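Local atomic coordinates of regulator of nonsense transcripts 2 (Homo sapiens, PDB entry 4CEM), a protein that acts in nonsense-mediated mRNA decay and carries three MIF4G domains, the first of which is the fragment described here. Residues A[251-254]-A[255-259]; A[242-245]-A[246-250]; A[111-114]-A[115-119]. One frame throughout, in Å; residues are numbered along the deposited sequence.

Contact 1 of 3, residues A[251-254]-A[255-259]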
loop_
_atom_site.group_PDB
_atom_site.type_symbol
_atom_site.label_atom_id
_atom_site.label_comp_id
_atom_site.label_asym_id
_atom_site.label_seq_id
_atom_site.Cartn_x
_atom_site.Cartn_y
_atom_site.Cartn_z
ATOM N N LEU A 251 -14.564 0.997 17.431
ATOM C CA LEU A 251 -13.845 1.634 18.540
ATOM C C LEU A 251 -14.781 1.978 19.702
ATOM O O LEU A 251 -14.408 1.820 20.869
ATOM C CB LEU A 251 -13.124 2.901 18.071
ATOM C CG LEU A 251 -12.194 3.549 19.105
ATOM C CD1 LEU A 251 -10.952 2.701 19.315
ATOM C CD2 LEU A 251 -11.812 4.960 18.687
ATOM N N LYS A 252 -15.979 2.469 19.378
ATOM C CA LYS A 252 -16.978 2.806 20.397
ATOM C C LYS A 252 -17.444 1.551 21.118
ATOM O O LYS A 252 -17.332 1.461 22.338
ATOM C CB LYS A 252 -18.188 3.531 19.794
ATOM C CG LYS A 252 -17.935 4.982 19.414
ATOM C CD LYS A 252 -19.245 5.748 19.285
ATOM C CE LYS A 252 -19.120 6.970 18.383
ATOM N NZ LYS A 252 -19.230 6.621 16.938
ATOM N N ARG A 253 -17.960 0.585 20.361
ATOM C CA ARG A 253 -18.350 -0.703 20.934
ATOM C C ARG A 253 -17.322 -1.165 21.964
ATOM O O ARG A 253 -17.651 -1.362 23.131
ATOM C CB ARG A 253 -18.511 -1.778 19.851
ATOM C CG ARG A 253 -19.940 -2.000 19.375
ATOM C CD ARG A 253 -20.183 -3.448 18.958
ATOM N NE ARG A 253 -19.560 -3.801 17.674
ATOM C CZ ARG A 253 -18.378 -4.407 17.511
ATOM N NH1 ARG A 253 -17.617 -4.753 18.549
ATOM N NH2 ARG A 253 -17.944 -4.673 16.279
ATOM N N ASP A 254 -16.074 -1.301 21.531
ATOM C CA ASP A 254 -15.014 -1.799 22.402
ATOM C C ASP A 254 -14.672 -0.857 23.563
ATOM O O ASP A 254 -14.061 -1.291 24.536
ATOM C CB ASP A 254 -13.755 -2.118 21.592
ATOM C CG ASP A 254 -13.967 -3.261 20.617
ATOM O OD1 ASP A 254 -15.115 -3.440 20.154
ATOM O OD2 ASP A 254 -12.994 -3.984 20.316
ATOM N N HIS A 255 -15.052 0.416 23.472
ATOM C CA HIS A 255 -14.918 1.322 24.618
ATOM C C HIS A 255 -15.939 0.977 25.673
ATOM O O HIS A 255 -15.586 0.746 26.831
ATOM C CB HIS A 255 -15.047 2.788 24.198
ATOM C CG HIS A 255 -14.629 3.772 25.275
ATOM N ND1 HIS A 255 -13.468 3.845 26.051
ATOM C CD2 HIS A 255 -15.411 4.798 25.666
ATOM C CE1 HIS A 255 -13.595 4.913 26.868
ATOM N NE2 HIS A 255 -14.783 5.496 26.635
ATOM N N ARG A 256 -17.213 0.928 25.276
ATOM C CA ARG A 256 -18.308 0.524 26.170
ATOM C C ARG A 256 -18.015 -0.804 26.862
ATOM O O ARG A 256 -18.002 -0.877 28.086
ATOM C CB ARG A 256 -19.632 0.411 25.396
ATOM C CG ARG A 256 -20.533 1.634 25.491
ATOM C CD ARG A 256 -21.562 1.486 26.599
ATOM N NE ARG A 256 -22.690 2.401 26.419
ATOM C CZ ARG A 256 -23.938 2.180 26.844
ATOM N NH1 ARG A 256 -24.262 1.057 27.484
ATOM N NH2 ARG A 256 -24.881 3.090 26.619
ATOM N N GLU A 257 -17.757 -1.841 26.070
ATOM C CA GLU A 257 -17.563 -3.195 26.595
ATOM C C GLU A 257 -16.220 -3.397 27.289
ATOM O O GLU A 257 -15.974 -4.463 27.843
ATOM C CB GLU A 257 -17.740 -4.229 25.481
ATOM C CG GLU A 257 -19.150 -4.255 24.906
ATOM C CD GLU A 257 -19.259 -5.065 23.627
ATOM O OE1 GLU A 257 -18.502 -6.050 23.476
ATOM O OE2 GLU A 257 -20.106 -4.719 22.773
ATOM N N LEU A 258 -15.348 -2.393 27.242
ATOM C CA LEU A 258 -14.163 -2.370 28.094
ATOM C C LEU A 258 -14.540 -1.789 29.454
ATOM O O LEU A 258 -14.101 -2.292 30.488
ATOM C CB LEU A 258 -13.039 -1.537 27.470
ATOM C CG LEU A 258 -11.757 -1.386 28.301
ATOM C CD1 LEU A 258 -10.912 -2.652 28.246
ATOM C CD2 LEU A 258 -10.950 -0.185 27.835
ATOM N N GLN A 259 -15.351 -0.731 29.448
ATOM C CA GLN A 259 -15.735 -0.036 30.684
ATOM C C GLN A 259 -17.030 -0.580 31.326
ATOM O O GLN A 259 -17.323 -0.276 32.485
ATOM C CB GLN A 259 -15.808 1.482 30.448
ATOM C CG GLN A 259 -14.432 2.133 30.274
ATOM C CD GLN A 259 -14.483 3.647 30.119
ATOM O OE1 GLN A 259 -15.507 4.216 29.734
ATOM N NE2 GLN A 259 -13.367 4.307 30.409
#

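Contact 2 of 3, residues A[242-245]-A[246-250]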
loop_
_atom_site.group_PDB
_atom_site.type_symbol
_atom_site.label_atom_id
_atom_site.label_comp_id
_atom_site.label_asym_id
_atom_site.label_seq_id
_atom_site.Cartn_x
_atom_site.Cartn_y
_atom_site.Cartn_z
ATOM N N GLU A 242 -15.921 5.529 4.657
ATOM C CA GLU A 242 -16.848 4.469 4.998
ATOM C C GLU A 242 -16.159 3.398 5.845
ATOM O O GLU A 242 -16.733 2.910 6.818
ATOM C CB GLU A 242 -17.390 3.870 3.711
ATOM C CG GLU A 242 -18.590 2.975 3.867
ATOM C CD GLU A 242 -18.905 2.281 2.564
ATOM O OE1 GLU A 242 -18.810 2.946 1.508
ATOM O OE2 GLU A 242 -19.226 1.076 2.591
ATOM N N TYR A 243 -14.932 3.039 5.479
ATOM C CA TYR A 243 -14.126 2.144 6.308
ATOM C C TYR A 243 -13.870 2.793 7.654
ATOM O O TYR A 243 -14.035 2.170 8.698
ATOM C CB TYR A 243 -12.784 1.837 5.652
ATOM C CG TYR A 243 -11.946 0.840 6.421
ATOM C CD1 TYR A 243 -12.052 -0.527 6.170
ATOM C CD2 TYR A 243 -11.042 1.258 7.389
ATOM C CE1 TYR A 243 -11.285 -1.447 6.867
ATOM C CE2 TYR A 243 -10.266 0.347 8.091
ATOM C CZ TYR A 243 -10.390 -1.005 7.829
ATOM O OH TYR A 243 -9.627 -1.920 8.524
ATOM N N PHE A 244 -13.451 4.052 7.614
ATOM C CA PHE A 244 -13.149 4.791 8.823
ATOM C C PHE A 244 -14.361 4.863 9.744
ATOM O O PHE A 244 -14.229 4.729 10.964
ATOM C CB PHE A 244 -12.676 6.203 8.493
ATOM C CG PHE A 244 -12.465 7.046 9.706
ATOM C CD1 PHE A 244 -11.375 6.821 10.529
ATOM C CD2 PHE A 244 -13.378 8.033 10.052
ATOM C CE1 PHE A 244 -11.178 7.585 11.670
ATOM C CE2 PHE A 244 -13.188 8.799 11.192
ATOM C CZ PHE A 244 -12.085 8.574 12.004
ATOM N N THR A 245 -15.528 5.102 9.154
ATOM C CA THR A 245 -16.795 5.053 9.884
ATOM C C THR A 245 -16.976 3.700 10.594
ATOM O O THR A 245 -17.171 3.633 11.814
ATOM C CB THR A 245 -17.969 5.280 8.922
ATOM O OG1 THR A 245 -17.913 6.623 8.428
ATOM C CG2 THR A 245 -19.302 5.033 9.620
ATOM N N SER A 246 -16.897 2.631 9.811
ATOM C CA SER A 246 -16.953 1.280 10.337
ATOM C C SER A 246 -15.957 1.087 11.486
ATOM O O SER A 246 -16.301 0.522 12.519
ATOM C CB SER A 246 -16.690 0.274 9.209
ATOM O OG SER A 246 -16.087 -0.899 9.707
ATOM N N LEU A 247 -14.732 1.569 11.309
ATOM C CA LEU A 247 -13.678 1.399 12.314
ATOM C C LEU A 247 -13.980 2.157 13.606
ATOM O O LEU A 247 -13.559 1.745 14.688
ATOM C CB LEU A 247 -12.327 1.857 11.751
ATOM C CG LEU A 247 -11.110 1.747 12.677
ATOM C CD1 LEU A 247 -10.791 0.293 12.990
ATOM C CD2 LEU A 247 -9.912 2.438 12.048
ATOM N N THR A 248 -14.697 3.272 13.485
ATOM C CA THR A 248 -15.021 4.107 14.637
ATOM C C THR A 248 -16.193 3.514 15.419
ATOM O O THR A 248 -16.232 3.611 16.646
ATOM C CB THR A 248 -15.265 5.571 14.211
ATOM O OG1 THR A 248 -14.062 6.315 14.427
ATOM C CG2 THR A 248 -16.394 6.217 15.001
ATOM N N LYS A 249 -17.129 2.884 14.712
ATOM C CA LYS A 249 -18.117 2.013 15.360
ATOM C C LYS A 249 -17.420 0.975 16.240
ATOM O O LYS A 249 -17.704 0.868 17.430
ATOM C CB LYS A 249 -18.995 1.295 14.327
ATOM C CG LYS A 249 -20.384 1.888 14.144
ATOM C CD LYS A 249 -20.364 3.239 13.440
ATOM C CE LYS A 249 -21.740 3.593 12.891
ATOM N NZ LYS A 249 -21.809 4.988 12.373
ATOM N N HIS A 250 -16.497 0.227 15.644
ATOM C CA HIS A 250 -15.764 -0.829 16.347
ATOM C C HIS A 250 -14.924 -0.286 17.484
ATOM O O HIS A 250 -14.609 -1.019 18.424
ATOM C CB HIS A 250 -14.923 -1.627 15.340
ATOM C CG HIS A 250 -14.202 -2.832 15.926
ATOM N ND1 HIS A 250 -14.763 -3.648 16.835
ATOM C CD2 HIS A 250 -12.933 -3.355 15.660
ATOM C CE1 HIS A 250 -13.891 -4.629 17.156
ATOM N NE2 HIS A 250 -12.775 -4.447 16.434
#

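Contact 3 of 3, residues A[111-114]-A[115-119]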
loop_
_atom_site.group_PDB
_atom_site.type_symbol
_atom_site.label_atom_id
_atom_site.label_comp_id
_atom_site.label_asym_id
_atom_site.label_seq_id
_atom_site.Cartn_x
_atom_site.Cartn_y
_atom_site.Cartn_z
ATOM N N SER A 111 9.372 -0.678 -14.692
ATOM C CA SER A 111 9.416 0.401 -15.684
ATOM C C SER A 111 10.397 0.112 -16.806
ATOM O O SER A 111 10.152 0.484 -17.953
ATOM C CB SER A 111 9.764 1.741 -15.027
ATOM O OG SER A 111 8.807 2.084 -14.040
ATOM N N LEU A 112 11.517 -0.534 -16.495
ATOM C CA LEU A 112 12.460 -0.909 -17.549
ATOM C C LEU A 112 11.837 -1.978 -18.462
ATOM O O LEU A 112 11.993 -1.926 -19.678
ATOM C CB LEU A 112 13.787 -1.396 -16.967
ATOM C CG LEU A 112 14.626 -0.423 -16.131
ATOM C CD1 LEU A 112 15.817 -1.161 -15.540
ATOM C CD2 LEU A 112 15.085 0.765 -16.957
ATOM N N PHE A 113 11.123 -2.932 -17.874
ATOM C CA PHE A 113 10.385 -3.942 -18.648
ATOM C C PHE A 113 9.356 -3.270 -19.537
ATOM O O PHE A 113 9.345 -3.458 -20.748
ATOM C CB PHE A 113 9.667 -4.935 -17.722
ATOM C CG PHE A 113 10.466 -6.168 -17.402
ATOM C CD1 PHE A 113 10.564 -7.206 -18.325
ATOM C CD2 PHE A 113 11.112 -6.302 -16.182
ATOM C CE1 PHE A 113 11.289 -8.348 -18.038
ATOM C CE2 PHE A 113 11.842 -7.442 -15.888
ATOM C CZ PHE A 113 11.931 -8.467 -16.817
ATOM N N HIS A 114 8.497 -2.475 -18.912
ATOM C CA HIS A 114 7.428 -1.784 -19.619
ATOM C C HIS A 114 7.945 -0.952 -20.748
ATOM O O HIS A 114 7.365 -0.957 -21.819
ATOM C CB HIS A 114 6.647 -0.906 -18.660
ATOM C CG HIS A 114 5.618 -0.035 -19.336
ATOM N ND1 HIS A 114 4.564 -0.542 -19.993
ATOM C CD2 HIS A 114 5.517 1.354 -19.434
ATOM C CE1 HIS A 114 3.824 0.467 -20.490
ATOM N NE2 HIS A 114 4.414 1.627 -20.144
ATOM N N GLN A 115 9.051 -0.244 -20.524
ATOM C CA GLN A 115 9.606 0.657 -21.540
ATOM C C GLN A 115 10.275 -0.094 -22.692
ATOM O O GLN A 115 10.439 0.462 -23.782
ATOM C CB GLN A 115 10.582 1.667 -20.918
ATOM C CG GLN A 115 9.907 2.754 -20.090
ATOM C CD GLN A 115 10.859 3.458 -19.127
ATOM O OE1 GLN A 115 11.987 3.787 -19.484
ATOM N NE2 GLN A 115 10.398 3.703 -17.909
ATOM N N ARG A 116 10.665 -1.343 -22.460
ATOM C CA ARG A 116 11.291 -2.140 -23.507
ATOM C C ARG A 116 10.314 -3.078 -24.227
ATOM O O ARG A 116 10.437 -3.254 -25.435
ATOM C CB ARG A 116 12.455 -2.943 -22.939
ATOM C CG ARG A 116 13.333 -3.565 -24.011
ATOM C CD ARG A 116 14.679 -3.979 -23.449
ATOM N NE ARG A 116 15.613 -2.859 -23.355
ATOM C CZ ARG A 116 16.875 -2.968 -22.938
ATOM N NH1 ARG A 116 17.371 -4.147 -22.562
ATOM N NH2 ARG A 116 17.651 -1.894 -22.893
ATOM N N TYR A 117 9.354 -3.644 -23.490
ATOM C CA TYR A 117 8.473 -4.708 -23.991
ATOM C C TYR A 117 6.972 -4.400 -23.900
ATOM O O TYR A 117 6.414 -4.292 -22.806
ATOM C CB TYR A 117 8.731 -5.994 -23.206
ATOM C CG TYR A 117 10.179 -6.418 -23.172
ATOM C CD1 TYR A 117 10.750 -7.101 -24.243
ATOM C CD2 TYR A 117 10.974 -6.164 -22.064
ATOM C CE1 TYR A 117 12.074 -7.505 -24.213
ATOM C CE2 TYR A 117 12.299 -6.567 -22.030
ATOM C CZ TYR A 117 12.839 -7.234 -23.107
ATOM O OH TYR A 117 14.146 -7.630 -23.079
ATOM N N ALA A 118 6.318 -4.317 -25.058
ATOM C CA ALA A 118 4.870 -4.099 -25.143
ATOM C C ALA A 118 4.030 -5.143 -24.409
ATOM O O ALA A 118 2.959 -4.822 -23.909
ATOM C CB ALA A 118 4.438 -4.012 -26.600
ATOM N N ASP A 119 4.511 -6.379 -24.324
ATOM C CA ASP A 119 3.762 -7.460 -23.664
ATOM C C ASP A 119 3.724 -7.376 -22.151
ATOM O O ASP A 119 2.959 -8.106 -21.515
ATOM C CB ASP A 119 4.359 -8.828 -24.014
ATOM C CG ASP A 119 4.166 -9.197 -25.452
ATOM O OD1 ASP A 119 3.513 -8.423 -26.181
ATOM O OD2 ASP A 119 4.678 -10.262 -25.861
#

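Contact 1 of 3, residues A[251-254]-A[255-259]
The side chains of Arg253 and Glu257 lie side by side and point the same way, with the guanidinium and carboxylate planes 32° apart. They sit on the last turns of helix 230-259, an amphipathic helix of the all-helical MIF4G domain. The groups do not meet through their charged atoms. The touch is made by Arg253 CD, 4.0 Å from Glu257 OE2. Arg253 NH1 stays 4.9 Å from Glu257 OE2, so the opposite charges probably attract without forming a salt bridge. The guanidinium is engaged by its sequence neighbour instead, with Arg253 NH1 3.2 Å from Asp254 OD1 in a salt bridge. CG of His255 is anti to the backbone N (chi1 -168°), which leads the side chain away from residues 251-254 to touch Leu311 and Pro312 in a loop.

Leu251 and Leu258 are buried against helix 283-303, Leu251 on Leu293 and Ser297, Leu258 on Tyr283 and Ala287. Lys252, Arg253, Arg256 and Glu257 are on the exposed side.

The backbone holds the turns together mainly by bonds to the residue four places back. Arg256 N donates to Lys252 O at 3.0 Å. Glu257 N donates to Arg253 O at 3.0 Å, and this bond is almost straight, with 177° at the hydrogen. The Glu257 side chain starts beside the same acceptor, its CG lying 3.7 Å from Arg253 O. The chain is extended beyond CG, which carries the carboxylate along the arginine. His255 N is shared between Leu251 O and Lys252 O, both bonds being weak. Leu258 N also bonds weakly to Asp254 O. At the very end of the helix, Gln259 N donates to His255 O at 3.0 Å.

Contact 2 of 3, residues A[242-245]-A[246-250]
Backbone hydrogen bonds run from residues 246-249 back to residues 242-245. Ser246 N donates to Glu242 O at 3.0 Å, with the donor tilted 30° from the carbonyl plane. Leu247 N meets Tyr243 O at 2.8 Å, nearly in line with the carbonyl. Thr248 N bonds to Phe244 O and more weakly to Thr245 O. Thr245 O also accepts Lys249 N, at 3.0 Å.

Apolar contact is looser. Tyr243 CE2 is 4.5 Å from Leu247 CB, which approaches the ring obliquely. The segments form a middle stretch of helix 230-259, whose buried face is packed within the helical MIF4G domain. Tyr243 rests on helices 164-181 and 189-204. Leu247 and Phe244 reach helix 283-303.

Polar side chains add further touches. Thr248 OG1 lies over one face of the Phe244 ring, 3.9 Å from Phe244 CZ. The ring is placed there with CG anti to the backbone N (chi1 175°). Ser246 OG turns to a partner outside the helix and hydrogen-bonds to His186 NE2. The same histidine ring meets Tyr243 edge-to-face. Thr245 OG1 bonds to Lys241 O, one turn back.

On the exposed side, Thr245 and Lys249 run alongside each other. The methyl Thr245 CG2 is 3.7 Å from Lys249 NZ, and the lysine chain bends at chi2 to bring its amine there.

Contact 3 of 3, residues A[111-114]-A[115-119]
The C-terminal turn of helix 103-116 packs Phe113 against Tyr117, the residue where the chain leaves helical geometry. The two side chains cross at a slant. Phe113 CD1 is 3.9 Å from Tyr117 CD2. Phe113 O lies near the plane of the tyrosine ring, at its edge, 3.4 Å from Tyr117 CD2. The same oxygen accepts Tyr117 N at 2.7 Å, almost in line with the carbonyl, and takes a weak second bond from Arg116 N. Tyr117 CG stands beside the backbone N (chi1 -53°), which keeps the ring close to this carbonyl. Arg116 CG covers one face of the ring near its rim.

Within the helical MIF4G domain this turn is held from several directions. Phe113 stacks on Phe120 and meets Phe77 edge-to-face, while Tyr117 OH bonds to Leu82 N.

On another side, the extended Gln115 side chain runs back past Ser111 O, with Gln115 CG 3.1 Å from that oxygen. Gln115 N donates to Ser111 O at 2.9 Å. Gln115 NE2 donates to Asn32 OD1, and Gln115 OE1 has a weak bond with Lys31 NZ, both on helix 6-33. With an alanine here, Asn32 OD1 would probably lose this donor, and the Ser111 carbonyl the CG and CD that lie against it. Ser111 OG is bonded to Val107 O and Asn32 ND2, and His114 NE2 to Asn32 O.

Contacts 1 and 2 are successive stretches of helix 230-259, with centres 14 Å apart. Contact 3 is on helix 103-116, on the opposite side of the chain's centre, about 41 Å from contact 2 and 52 Å from contact 1 between centres. All three belong to the MIF4G domain and mix buried with more open residues. Contact 1 is the most charged and peripheral, its centre about 29 Å from that of the chain against 19 Å for contact 2. Contact 2 joins aromatic and hydroxyl side chains. Contact 3 has no exposed residue among those that touch. There the helix ends in aromatic packing and side-chain hydrogen bonds to helix 6-33. Helix 283-303 covers both contacts 1 and 2.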